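Local coordinates for protein thiamine pyrophosphokinase (Candida albicans, PDB 2G9Z) that probably catalyses the transfer of a pyrophosphate group from ATP to thiamine, giving thiamine pyrophosphate, with magnesium ions bound at its active site, at residues C89-A94 with D128-D133. Residues are numbered along the deposited sequence; the frame is centred on the assembly and turned at random.
With MG (magnesium ion), chain C; MG (magnesium ion), chain D; VNP (3-[(4-amino-2-methylpyrimidin-5-yl)methyl]-5-(2-{[hydroxy(phosphonoamino)phosphoryl]oxy}ethyl)-4-methyl-1,3-thiazol-3-I um), chain H.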
loop_
_atom_site.group_PDB
_atom_site.type_symbol
_atom_site.label_atom_id
_atom_site.label_comp_id
_atom_site.label_asym_id
_atom_site.label_seq_id
_atom_site.Cartn_x
_atom_site.Cartn_y
_atom_site.Cartn_z
ATOM N N CYS A 89 -9.682 -12.435 -15.226
ATOM C CA CYS A 89 -10.352 -11.466 -14.368
ATOM C C CYS A 89 -10.601 -12.120 -13.019
ATOM O O CYS A 89 -11.151 -13.219 -12.944
ATOM C CB CYS A 89 -11.701 -11.025 -14.944
ATOM S SG CYS A 89 -11.617 -9.969 -16.384
ATOM N N ALA A 90 -10.176 -11.458 -11.952
ATOM C CA ALA A 90 -10.400 -11.981 -10.613
ATOM C C ALA A 90 -11.733 -11.407 -10.141
ATOM O O ALA A 90 -11.812 -10.234 -9.782
ATOM C CB ALA A 90 -9.267 -11.545 -9.674
ATOM N N ASP A 91 -12.780 -12.228 -10.173
ATOM C CA ASP A 91 -14.121 -11.827 -9.743
ATOM C C ASP A 91 -14.500 -10.429 -10.234
ATOM O O ASP A 91 -14.687 -10.219 -11.431
ATOM C CB ASP A 91 -14.225 -11.888 -8.215
ATOM C CG ASP A 91 -15.665 -11.818 -7.716
ATOM O OD1 ASP A 91 -16.584 -11.615 -8.528
ATOM O OD2 ASP A 91 -15.886 -11.964 -6.501
ATOM N N GLY A 92 -14.602 -9.480 -9.305
ATOM C CA GLY A 92 -14.964 -8.113 -9.647
ATOM C C GLY A 92 -14.195 -7.512 -10.810
ATOM O O GLY A 92 -14.671 -6.581 -11.458
ATOM N N GLY A 93 -13.002 -8.034 -11.072
ATOM C CA GLY A 93 -12.206 -7.532 -12.178
ATOM C C GLY A 93 -12.965 -7.592 -13.494
ATOM O O GLY A 93 -12.653 -6.854 -14.432
ATOM N N ALA A 94 -13.961 -8.472 -13.572
ATOM C CA ALA A 94 -14.768 -8.598 -14.780
ATOM C C ALA A 94 -15.615 -7.337 -14.962
ATOM O O ALA A 94 -15.788 -6.856 -16.084
ATOM C CB ALA A 94 -15.664 -9.834 -14.694
ATOM N N ASP A 128 -18.368 -12.858 -5.268
ATOM C CA ASP A 128 -19.232 -12.059 -4.411
ATOM C C ASP A 128 -19.163 -10.582 -4.790
ATOM O O ASP A 128 -19.767 -9.738 -4.131
ATOM C CB ASP A 128 -18.866 -12.245 -2.938
ATOM C CG ASP A 128 -17.395 -12.032 -2.664
ATOM O OD1 ASP A 128 -16.653 -11.611 -3.573
ATOM O OD2 ASP A 128 -16.989 -12.287 -1.519
ATOM N N SER A 129 -18.432 -10.273 -5.859
ATOM C CA SER A 129 -18.320 -8.896 -6.316
ATOM C C SER A 129 -18.759 -8.759 -7.772
ATOM O O SER A 129 -19.368 -7.760 -8.144
ATOM C CB SER A 129 -16.884 -8.376 -6.142
ATOM O OG SER A 129 -15.980 -9.051 -6.998
ATOM N N ILE A 130 -18.465 -9.763 -8.597
ATOM C CA ILE A 130 -18.857 -9.705 -10.004
ATOM C C ILE A 130 -20.380 -9.540 -10.084
ATOM O O ILE A 130 -21.117 -10.171 -9.332
ATOM C CB ILE A 130 -18.425 -10.989 -10.766
ATOM C CG1 ILE A 130 -18.640 -10.808 -12.269
ATOM C CG2 ILE A 130 -19.219 -12.189 -10.273
ATOM C CD1 ILE A 130 -18.136 -11.970 -13.103
ATOM N N SER A 131 -20.851 -8.680 -10.979
ATOM C CA SER A 131 -22.285 -8.459 -11.111
ATOM C C SER A 131 -22.918 -9.525 -11.998
ATOM O O SER A 131 -22.324 -9.957 -12.985
ATOM C CB SER A 131 -22.566 -7.072 -11.700
ATOM O OG SER A 131 -22.207 -7.016 -13.067
ATOM N N PRO A 132 -24.141 -9.964 -11.651
ATOM C CA PRO A 132 -24.861 -10.987 -12.417
ATOM C C PRO A 132 -24.820 -10.694 -13.912
ATOM O O PRO A 132 -24.518 -11.572 -14.721
ATOM C CB PRO A 132 -26.274 -10.901 -11.852
ATOM C CG PRO A 132 -26.028 -10.551 -10.422
ATOM C CD PRO A 132 -24.971 -9.470 -10.538
ATOM N N ASP A 133 -25.125 -9.449 -14.262
ATOM C CA ASP A 133 -25.128 -9.000 -15.649
ATOM C C ASP A 133 -23.788 -9.200 -16.343
ATOM O O ASP A 133 -23.724 -9.743 -17.447
ATOM C CB ASP A 133 -25.518 -7.522 -15.714
ATOM C CG ASP A 133 -27.013 -7.323 -15.824
ATOM O OD1 ASP A 133 -27.763 -8.017 -15.104
ATOM O OD2 ASP A 133 -27.436 -6.464 -16.628
HETATM MG MG MG C . -14.595 -12.099 -4.551
HETATM MG MG MG D . -14.916 -12.736 -1.175
HETATM O O2G VNP H . -14.189 -11.254 0.094
HETATM P PG VNP H . -13.253 -10.030 -0.364
HETATM O O3G VNP H . -12.898 -9.177 0.793
HETATM O O1G VNP H . -14.094 -9.218 -1.470
HETATM N N3B VNP H . -11.941 -10.639 -1.103
HETATM P PB VNP H . -12.209 -12.044 -1.868
HETATM O O2B VNP H . -10.994 -12.412 -2.627
HETATM O O1B VNP H . -13.474 -11.918 -2.626
HETATM O O1 VNP H . -12.440 -13.107 -0.678
HETATM C C7 VNP H . -11.462 -13.424 0.319
HETATM C C12 VNP H . -11.747 -14.863 0.756
HETATM C C11 VNP H . -10.897 -15.419 1.902
HETATM C C10 VNP H . -11.303 -15.006 3.318
HETATM C CM4 VNP H . -12.752 -14.703 3.709
HETATM S S1 VNP H . -9.123 -14.996 1.936
HETATM C C9 VNP H . -9.055 -15.049 3.683
HETATM N N5 VNP H . -10.286 -14.913 4.180
HETATM C C7A VNP H . -10.534 -14.577 5.591
HETATM C C5A VNP H . -9.430 -15.055 6.539
HETATM C C6A VNP H . -8.725 -14.065 7.211
HETATM N N1A VNP H . -7.831 -14.376 8.134
HETATM C C2A VNP H . -7.578 -15.653 8.445
HETATM C CM2 VNP H . -6.562 -15.978 9.542
HETATM N N3A VNP H . -8.226 -16.643 7.814
HETATM C C4A VNP H . -9.141 -16.376 6.872
HETATM N N4A VNP H . -9.753 -17.385 6.260
HETATM O O HOH W 1 -14.150 -9.781 -4.405
#
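Asp91 reaches across to the backbone of Asp128, Ser129 and Ile130; both its carboxylate oxygens accept N-H groups there, and OD2 binds a magnesium ion as well (2.3 Å). CG anti to the backbone N (chi1 -166°) sends the carboxylate to these amides. OD1 accepts the N-H of Ile130 at 2.6 Å, the donor lying 38° above the carboxylate plane. OD2 takes the N-H of Ser129 on its syn side at 3.1 Å, with a weak, strongly bent bond from Asp128 N. Aspartate suits this place: a short side chain whose oxygens can serve metal and amides together, the amides probably helping to fix the carboxylate's rotation.

Asp128 bridges two magnesium ions, its carboxylate giving one oxygen to each: OD1 to the ion held by Asp91 (2.3 Å), OD2 to the second (2.1 Å). O1B of the thiamine pyrophosphate analogue VNP joins both; Asp126 and Asp155 also bind the first. Ser129 OG lies 2.7 Å from Gly92 N; as modelled, a CB on this glycine would probably crowd the hydroxyl. Ile130 and Asp91 cross obliquely, CB and CG2 beside OD1, while CG1 anti to the backbone N (chi1 -171°) directs CD1 to Ala94 CB (3.6 Å). The branched apolar chain can thus cover Asp91 and still reach the small Ala94 on helix 93-100.

The type II' turn from Ala90 to Gly93 carries strand 86-90 into that helix, while the loop 126-131 leads from strand 122-125 to helix 132-139, which Ser131 N-caps; the contact thus lies beyond the C-terminal ends of two adjacent parallel strands.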